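Side-chain contacts in uncharacterized protein YjgB (Bacillus subtilis, PDB 4YGT), which is of unknown function but is a putative secreted lipoprotein and the first member of the DUF4309 family to have its structure determined: residues E130-Y135 with E141-I146; S15-V20 with Q113-P118; G30-Q35 with S89-F94. One frame throughout, in Å; residues are numbered along the deposited sequence.

Contact 1 (E130-Y135 with E141-I146)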
# COMPACT_ATOMS: atom_id res chain seq x y z
N GLU A 130 1.22 15.63 -0.07
CA GLU A 130 1.90 14.47 -0.67
C GLU A 130 1.78 14.41 -2.21
O GLU A 130 0.85 14.97 -2.80
CB GLU A 130 1.36 13.17 -0.09
CG GLU A 130 1.76 12.87 1.34
CD GLU A 130 0.78 11.94 2.02
OE1 GLU A 130 -0.44 12.14 1.85
OE2 GLU A 130 1.22 10.97 2.69
N ILE A 131 2.74 13.70 -2.84
CA ILE A 131 2.68 13.50 -4.28
C ILE A 131 2.67 11.97 -4.54
O ILE A 131 3.39 11.19 -3.93
CB ILE A 131 3.72 14.30 -5.11
CG1 ILE A 131 3.18 14.60 -6.52
CG2 ILE A 131 5.12 13.68 -5.13
CD1 ILE A 131 2.13 15.81 -6.57
N ASP A 132 1.75 11.58 -5.39
CA ASP A 132 1.48 10.19 -5.72
C ASP A 132 2.08 9.80 -7.08
O ASP A 132 1.62 10.29 -8.12
CB ASP A 132 -0.04 10.04 -5.70
CG ASP A 132 -0.65 8.71 -6.06
OD1 ASP A 132 0.11 7.72 -6.17
OD2 ASP A 132 -1.88 8.66 -6.24
N TYR A 133 3.08 8.90 -7.07
CA TYR A 133 3.68 8.31 -8.27
C TYR A 133 2.90 7.04 -8.63
O TYR A 133 2.95 6.05 -7.88
CB TYR A 133 5.16 8.00 -8.02
CG TYR A 133 6.03 9.23 -7.88
CD1 TYR A 133 6.16 9.88 -6.66
CD2 TYR A 133 6.74 9.73 -8.97
CE1 TYR A 133 6.99 10.99 -6.52
CE2 TYR A 133 7.55 10.85 -8.84
CZ TYR A 133 7.67 11.49 -7.61
OH TYR A 133 8.48 12.58 -7.45
N VAL A 134 2.10 7.06 -9.72
CA VAL A 134 1.24 5.93 -10.08
C VAL A 134 1.88 5.06 -11.16
O VAL A 134 2.29 5.55 -12.21
CB VAL A 134 -0.17 6.39 -10.53
CG1 VAL A 134 -1.11 5.20 -10.72
CG2 VAL A 134 -0.77 7.39 -9.56
N TYR A 135 1.91 3.74 -10.90
CA TYR A 135 2.38 2.69 -11.81
C TYR A 135 1.21 1.78 -12.18
O TYR A 135 0.59 1.22 -11.28
CB TYR A 135 3.53 1.87 -11.16
CG TYR A 135 4.86 2.60 -11.21
CD1 TYR A 135 5.70 2.48 -12.31
CD2 TYR A 135 5.26 3.43 -10.17
CE1 TYR A 135 6.91 3.17 -12.37
CE2 TYR A 135 6.47 4.11 -10.21
CZ TYR A 135 7.30 3.98 -11.32
OH TYR A 135 8.50 4.65 -11.37
N GLU A 141 -3.65 -0.56 -10.07
CA GLU A 141 -2.65 0.51 -10.07
C GLU A 141 -2.06 0.67 -8.68
O GLU A 141 -2.76 0.50 -7.67
CB GLU A 141 -3.22 1.83 -10.59
CG GLU A 141 -4.67 2.09 -10.23
CD GLU A 141 -5.23 3.40 -10.72
OE1 GLU A 141 -4.98 3.76 -11.89
OE2 GLU A 141 -5.95 4.05 -9.93
N LEU A 142 -0.74 0.89 -8.65
CA LEU A 142 0.04 1.08 -7.42
C LEU A 142 0.33 2.53 -7.27
O LEU A 142 0.97 3.12 -8.15
CB LEU A 142 1.36 0.34 -7.51
CG LEU A 142 1.50 -1.01 -6.95
CD1 LEU A 142 2.94 -1.40 -7.02
CD2 LEU A 142 1.04 -1.07 -5.50
N HIS A 143 -0.15 3.11 -6.19
CA HIS A 143 0.00 4.52 -5.89
C HIS A 143 1.06 4.70 -4.82
O HIS A 143 0.79 4.42 -3.65
CB HIS A 143 -1.34 5.09 -5.41
CG HIS A 143 -2.42 5.09 -6.45
ND1 HIS A 143 -2.87 6.27 -7.01
CD2 HIS A 143 -3.14 4.06 -6.95
CE1 HIS A 143 -3.84 5.92 -7.84
NE2 HIS A 143 -4.03 4.60 -7.85
N PHE A 144 2.29 5.09 -5.21
CA PHE A 144 3.36 5.34 -4.23
C PHE A 144 3.21 6.79 -3.76
O PHE A 144 3.52 7.71 -4.52
CB PHE A 144 4.75 5.08 -4.81
CG PHE A 144 5.02 3.65 -5.18
CD1 PHE A 144 4.73 3.18 -6.45
CD2 PHE A 144 5.60 2.78 -4.26
CE1 PHE A 144 5.03 1.86 -6.81
CE2 PHE A 144 5.87 1.46 -4.61
CZ PHE A 144 5.60 1.01 -5.89
N VAL A 145 2.70 6.99 -2.53
CA VAL A 145 2.46 8.34 -1.99
C VAL A 145 3.71 8.82 -1.22
O VAL A 145 3.95 8.40 -0.09
CB VAL A 145 1.15 8.38 -1.16
CG1 VAL A 145 0.88 9.77 -0.63
CG2 VAL A 145 -0.04 7.89 -1.98
N ILE A 146 4.48 9.73 -1.84
CA ILE A 146 5.73 10.30 -1.31
C ILE A 146 5.44 11.62 -0.58
O ILE A 146 4.69 12.47 -1.07
CB ILE A 146 6.75 10.47 -2.48
CG1 ILE A 146 6.88 9.16 -3.34
CG2 ILE A 146 8.12 11.00 -2.02
CD1 ILE A 146 7.84 8.04 -2.84

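Contact 2 (S15-V20 with Q113-P118)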
# COMPACT_ATOMS: atom_id res chain seq x y z
N SER A 15 16.99 -3.83 0.07
CA SER A 15 15.80 -4.27 0.80
C SER A 15 14.59 -3.47 0.31
O SER A 15 13.54 -4.05 0.02
CB SER A 15 16.01 -4.08 2.30
OG SER A 15 15.09 -4.85 3.06
N ALA A 16 14.77 -2.14 0.15
CA ALA A 16 13.74 -1.22 -0.34
C ALA A 16 13.49 -1.42 -1.84
O ALA A 16 12.35 -1.23 -2.29
CB ALA A 16 14.14 0.22 -0.07
N ALA A 17 14.54 -1.81 -2.59
CA ALA A 17 14.46 -2.08 -4.02
C ALA A 17 13.65 -3.35 -4.28
O ALA A 17 12.71 -3.32 -5.09
CB ALA A 17 15.86 -2.21 -4.61
N GLU A 18 13.99 -4.45 -3.56
CA GLU A 18 13.31 -5.74 -3.66
C GLU A 18 11.86 -5.60 -3.24
O GLU A 18 11.00 -6.27 -3.81
CB GLU A 18 14.02 -6.82 -2.82
CG GLU A 18 15.05 -7.60 -3.62
CD GLU A 18 16.40 -7.84 -2.96
OE1 GLU A 18 16.43 -8.07 -1.73
OE2 GLU A 18 17.42 -7.84 -3.68
N LEU A 19 11.58 -4.68 -2.29
CA LEU A 19 10.24 -4.36 -1.82
C LEU A 19 9.40 -3.75 -2.96
O LEU A 19 8.31 -4.24 -3.24
CB LEU A 19 10.28 -3.42 -0.61
CG LEU A 19 8.95 -2.82 -0.18
CD1 LEU A 19 7.99 -3.88 0.33
CD2 LEU A 19 9.15 -1.72 0.80
N VAL A 20 9.92 -2.71 -3.60
CA VAL A 20 9.29 -2.01 -4.73
C VAL A 20 9.02 -3.03 -5.85
O VAL A 20 7.90 -3.05 -6.40
CB VAL A 20 10.19 -0.83 -5.18
CG1 VAL A 20 9.82 -0.32 -6.56
CG2 VAL A 20 10.13 0.30 -4.17
N GLN A 113 12.32 4.82 -10.21
CA GLN A 113 12.83 4.95 -11.57
C GLN A 113 13.82 3.80 -11.85
O GLN A 113 13.64 3.08 -12.83
CB GLN A 113 13.47 6.34 -11.77
CG GLN A 113 14.06 6.63 -13.16
CD GLN A 113 13.03 6.84 -14.25
OE1 GLN A 113 12.04 7.57 -14.09
NE2 GLN A 113 13.28 6.25 -15.41
N LYS A 114 14.83 3.57 -10.95
CA LYS A 114 15.84 2.50 -11.09
C LYS A 114 15.22 1.09 -11.08
O LYS A 114 15.81 0.16 -11.64
CB LYS A 114 16.90 2.59 -9.96
CG LYS A 114 18.23 1.89 -10.27
CD LYS A 114 19.25 2.00 -9.13
CE LYS A 114 20.58 1.35 -9.45
NZ LYS A 114 21.40 2.18 -10.37
N GLN A 115 14.06 0.93 -10.45
CA GLN A 115 13.46 -0.39 -10.37
C GLN A 115 12.30 -0.58 -11.35
O GLN A 115 12.27 -1.61 -12.02
CB GLN A 115 13.01 -0.70 -8.93
CG GLN A 115 14.14 -0.71 -7.89
CD GLN A 115 15.30 -1.63 -8.22
OE1 GLN A 115 15.13 -2.81 -8.56
NE2 GLN A 115 16.51 -1.12 -8.07
N LEU A 116 11.37 0.39 -11.46
CA LEU A 116 10.19 0.21 -12.30
C LEU A 116 10.19 1.04 -13.58
O LEU A 116 9.21 1.03 -14.34
CB LEU A 116 8.91 0.51 -11.48
CG LEU A 116 8.83 0.00 -10.05
CD1 LEU A 116 7.49 0.38 -9.41
CD2 LEU A 116 9.04 -1.53 -9.96
N GLY A 117 11.30 1.72 -13.85
CA GLY A 117 11.40 2.57 -15.02
C GLY A 117 10.56 3.82 -14.84
O GLY A 117 10.30 4.23 -13.69
N PRO A 118 10.08 4.45 -15.94
CA PRO A 118 9.29 5.67 -15.79
C PRO A 118 7.91 5.43 -15.17
O PRO A 118 7.35 4.34 -15.24
CB PRO A 118 9.19 6.23 -17.22
CG PRO A 118 9.39 5.06 -18.09
CD PRO A 118 10.31 4.12 -17.36

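Contact 3 (G30-Q35 with S89-F94). With SO4 (sulfate ion), chain B.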
# COMPACT_ATOMS: atom_id res chain seq x y z
N GLY A 30 -3.83 -7.99 -7.94
CA GLY A 30 -4.74 -7.19 -7.10
C GLY A 30 -4.58 -7.52 -5.62
O GLY A 30 -5.55 -7.54 -4.85
N GLU A 31 -3.34 -7.82 -5.24
CA GLU A 31 -2.93 -8.19 -3.89
C GLU A 31 -1.66 -7.49 -3.52
O GLU A 31 -0.90 -7.07 -4.39
CB GLU A 31 -2.65 -9.70 -3.82
CG GLU A 31 -3.86 -10.59 -3.90
CD GLU A 31 -3.51 -12.06 -3.98
OE1 GLU A 31 -2.43 -12.48 -3.49
OE2 GLU A 31 -4.34 -12.81 -4.55
N MSE A 32 -1.36 -7.47 -2.24
CA MSE A 32 -0.10 -6.98 -1.74
C MSE A 32 0.65 -8.18 -1.14
O MSE A 32 0.04 -9.24 -0.94
CB MSE A 32 -0.30 -5.83 -0.80
CG MSE A 32 -0.81 -4.64 -1.54
SE MSE A 32 -0.33 -3.08 -0.59
CE MSE A 32 0.02 -1.93 -1.99
N PRO A 33 2.00 -8.13 -1.01
CA PRO A 33 2.72 -9.33 -0.56
C PRO A 33 2.75 -9.52 0.95
O PRO A 33 2.11 -8.77 1.72
CB PRO A 33 4.13 -9.13 -1.12
CG PRO A 33 4.13 -7.77 -1.80
CD PRO A 33 2.94 -7.04 -1.33
N GLN A 34 3.48 -10.59 1.36
CA GLN A 34 3.77 -10.97 2.74
C GLN A 34 2.48 -11.28 3.55
O GLN A 34 1.78 -12.23 3.23
CB GLN A 34 4.62 -9.88 3.45
CG GLN A 34 5.96 -9.53 2.76
CD GLN A 34 6.93 -10.68 2.71
OE1 GLN A 34 7.01 -11.41 1.72
NE2 GLN A 34 7.67 -10.88 3.80
N GLN A 35 2.20 -10.49 4.60
CA GLN A 35 1.07 -10.70 5.51
C GLN A 35 -0.28 -10.54 4.80
O GLN A 35 -1.22 -11.28 5.12
CB GLN A 35 1.16 -9.75 6.72
CG GLN A 35 2.40 -9.95 7.62
CD GLN A 35 3.74 -9.48 7.06
OE1 GLN A 35 3.82 -8.62 6.17
NE2 GLN A 35 4.84 -10.03 7.60
N SER A 89 -11.84 -2.59 -1.49
CA SER A 89 -11.78 -1.57 -2.54
C SER A 89 -10.36 -1.03 -2.67
O SER A 89 -9.98 -0.66 -3.77
CB SER A 89 -12.78 -0.45 -2.32
OG SER A 89 -12.75 0.08 -1.01
N GLU A 90 -9.57 -1.01 -1.56
CA GLU A 90 -8.20 -0.48 -1.59
C GLU A 90 -7.36 -1.07 -0.48
O GLU A 90 -7.86 -1.31 0.62
CB GLU A 90 -8.24 1.06 -1.48
CG GLU A 90 -6.90 1.77 -1.61
CD GLU A 90 -6.96 3.28 -1.64
OE1 GLU A 90 -8.03 3.84 -1.98
OE2 GLU A 90 -5.92 3.91 -1.35
N ILE A 91 -6.07 -1.30 -0.79
CA ILE A 91 -5.12 -1.79 0.22
C ILE A 91 -4.07 -0.69 0.36
O ILE A 91 -3.62 -0.14 -0.64
CB ILE A 91 -4.49 -3.20 -0.07
CG1 ILE A 91 -5.59 -4.25 -0.37
CG2 ILE A 91 -3.59 -3.66 1.10
CD1 ILE A 91 -5.12 -5.61 -0.91
N ARG A 92 -3.75 -0.32 1.60
CA ARG A 92 -2.77 0.68 1.93
C ARG A 92 -1.66 0.03 2.77
O ARG A 92 -1.94 -0.55 3.82
CB ARG A 92 -3.48 1.82 2.66
CG ARG A 92 -2.75 3.13 2.66
CD ARG A 92 -3.70 4.25 3.04
NE ARG A 92 -4.50 4.73 1.92
CZ ARG A 92 -5.44 5.67 2.03
NH1 ARG A 92 -5.72 6.19 3.22
NH2 ARG A 92 -6.13 6.05 0.97
N TYR A 93 -0.41 0.09 2.27
CA TYR A 93 0.81 -0.43 2.88
C TYR A 93 1.55 0.75 3.54
O TYR A 93 1.91 1.69 2.85
CB TYR A 93 1.65 -1.14 1.80
CG TYR A 93 2.99 -1.66 2.26
CD1 TYR A 93 3.11 -2.92 2.83
CD2 TYR A 93 4.15 -0.90 2.10
CE1 TYR A 93 4.33 -3.39 3.30
CE2 TYR A 93 5.38 -1.37 2.55
CZ TYR A 93 5.47 -2.62 3.14
OH TYR A 93 6.69 -3.08 3.60
N PHE A 94 1.78 0.69 4.87
CA PHE A 94 2.37 1.81 5.60
C PHE A 94 3.85 1.64 5.96
O PHE A 94 4.46 2.57 6.51
CB PHE A 94 1.58 2.03 6.88
CG PHE A 94 0.22 2.63 6.61
CD1 PHE A 94 0.06 4.01 6.46
CD2 PHE A 94 -0.92 1.83 6.58
CE1 PHE A 94 -1.20 4.56 6.24
CE2 PHE A 94 -2.18 2.38 6.36
CZ PHE A 94 -2.32 3.74 6.20
S SO4 B . -9.26 8.97 2.67
O1 SO4 B . -10.68 8.72 2.94
O2 SO4 B . -8.41 8.66 3.82
O3 SO4 B . -8.86 8.16 1.52
O4 SO4 B . -9.03 10.37 2.36

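Contact 1 (E130-Y135 with E141-I146)
His143 ND1 donates an almost straight hydrogen bond to Asp132 OD2, 2.7 Å away, reaching its syn lone pair from within the imidazole plane. Ring and carboxylate planes stand 39° apart, so Asp132 grips the ring edge at a slant. With CG anti to the backbone N (chi1 177°), the aspartate leans across the strand pair toward its partner. Val134 lies alongside the histidine and sets CG1 over the ring face, 4.1 Å from the centroid, a CH-pi contact. At the far edge Glu141 OE2 takes a weak bond from His143 NE2. Were this histidine an alanine, the buried Asp132 carboxylate would probably lose its ND1 donor, and Val134 CG1 the ring face beneath it. On the opposite face, Tyr133 CD1 meets Ile146 CG1 at 3.5 Å, while Tyr135 CD2 touches Phe144 CE1 at 3.7 Å with the rings turned 86° apart. Helix 109-116 covers Tyr135 and Phe144 through Leu112. Paired backbone bonds link Ile131 with Ile146, Tyr133 with Phe144 and Tyr135 with Leu142, with Asp132 opposite Val145 and Val134 opposite His143 as non-hydrogen-bonded pairs, so that the Asp132-His143 bond runs diagonally. This is the register of an antiparallel beta hairpin, formed by strands 131-137 and 140-146.

Contact 2 (S15-V20 with Q113-P118)
Val20 turns CG1 anti to its own backbone N (chi1 163°), and this branch is the one that reaches Leu116, lying 3.6 Å from Leu116 CG. Both leucine methyls are hardly farther: Val20 CG1 is 3.7 Å from Leu116 CD1 and the same from Leu116 CD2, so the valine methyl fits into the fork of the leucine while the two side chains meet at a slant. Gln115, one residue earlier, bends at chi2 (-55°) and turns the flat of its amide to Ala17. The alanine CB sits above the flat group, 3.7 Å from Gln115 NE2 and 3.7 Å from Gln115 CD, an apolar cover and not a polar link. The stem of the same glutamine also meets the valine, with Gln115 CB 4.0 Å from Val20 CG1. The arrangement is helix-to-helix packing: Ala17 and Val20, three residues apart and hence on one side of helix 14-27, receive the last turn of helix 109-116. That helix ends at Leu116, and Gly117 leaves it with a positive phi of 72°, its N keeping a weak bond to Gln113 O. Around the apolar half of the contact, Val107 covers Val20, and Tyr24 of helix 14-27 packs against Leu116. Toward the amide, Lys21 of the same helix touches Gln115.

Contact 3 (G30-Q35 with S89-F94)
Met32 and Ile91 bring the two backbones nearest each other, their CA atoms 7.5 Å apart, too far for strand pairing, as the irregular segment 30-35 passes over strand 88-95. This is a loop packed on an antiparallel sheet: a Schellman motif at Gly30, with positive phi, ends the helical turns that follow helix 14-27, and the chain then runs on over the strand. Met32, present as selenomethionine, carries the contact. With CG anti to the carbonyl carbon (chi1 -68°) its chain runs out extended to set SE against the strand, and the bend at chi3 turns only CE beyond it. The selenium meets two aliphatic carbons at once: Met32 SE is 3.7 Å from Ile91 CG2 and 3.7 Å from Tyr93 CB. The Met32 and Ile91 side chains run antiparallel alongside each other, which also brings Ile91 CG2 within 4.0 Å of Met32 CG. Val155 and Leu157 of strand 152-159 also line Met32, which is buried. Farther back along the strand, a classic beta bulge sets Ser89 and Glu90 together against Ser81 of strand 77-82. Arg92, lying between Ile91 and Tyr93, points away from the loop. Its NH2 forms a salt bridge with Glu90 OE2 at 3.2 Å, arriving from above the carboxylate plane, 48° out of it. A sulfate ion, probably from the crystallisation liquor, lies at the edge of the guanidinium and is also hydrogen-bonded to Arg65 NE; Arg92 NH2 reaches its O3 through a weak but nearly straight hydrogen bond of 3.5 Å.

Contact 2 spans the longest piece of chain, from helix 14-27 to helix 109-116, and contact 3 is nested within that span; contact 1, a hairpin, follows both. Contacts 1 and 3 reach the same antiparallel sheet, their centres about 14 Å apart, with strand 152-159 lying between strands 88-95 and 140-146. Leu142 CD2 meets Met32 CE at 3.8 Å. Contact 2 lies about 13 Å from contact 1 and about 17 Å from contact 3, centre to centre. It is tied to the hairpin by a probable hydrogen bond from Tyr135 OH to Gly117 O, and Leu19 packs on Tyr93. Helix 109-116 thus sits on the hairpin and helix 14-27 on strand 88-95; contact 2 joins the helices.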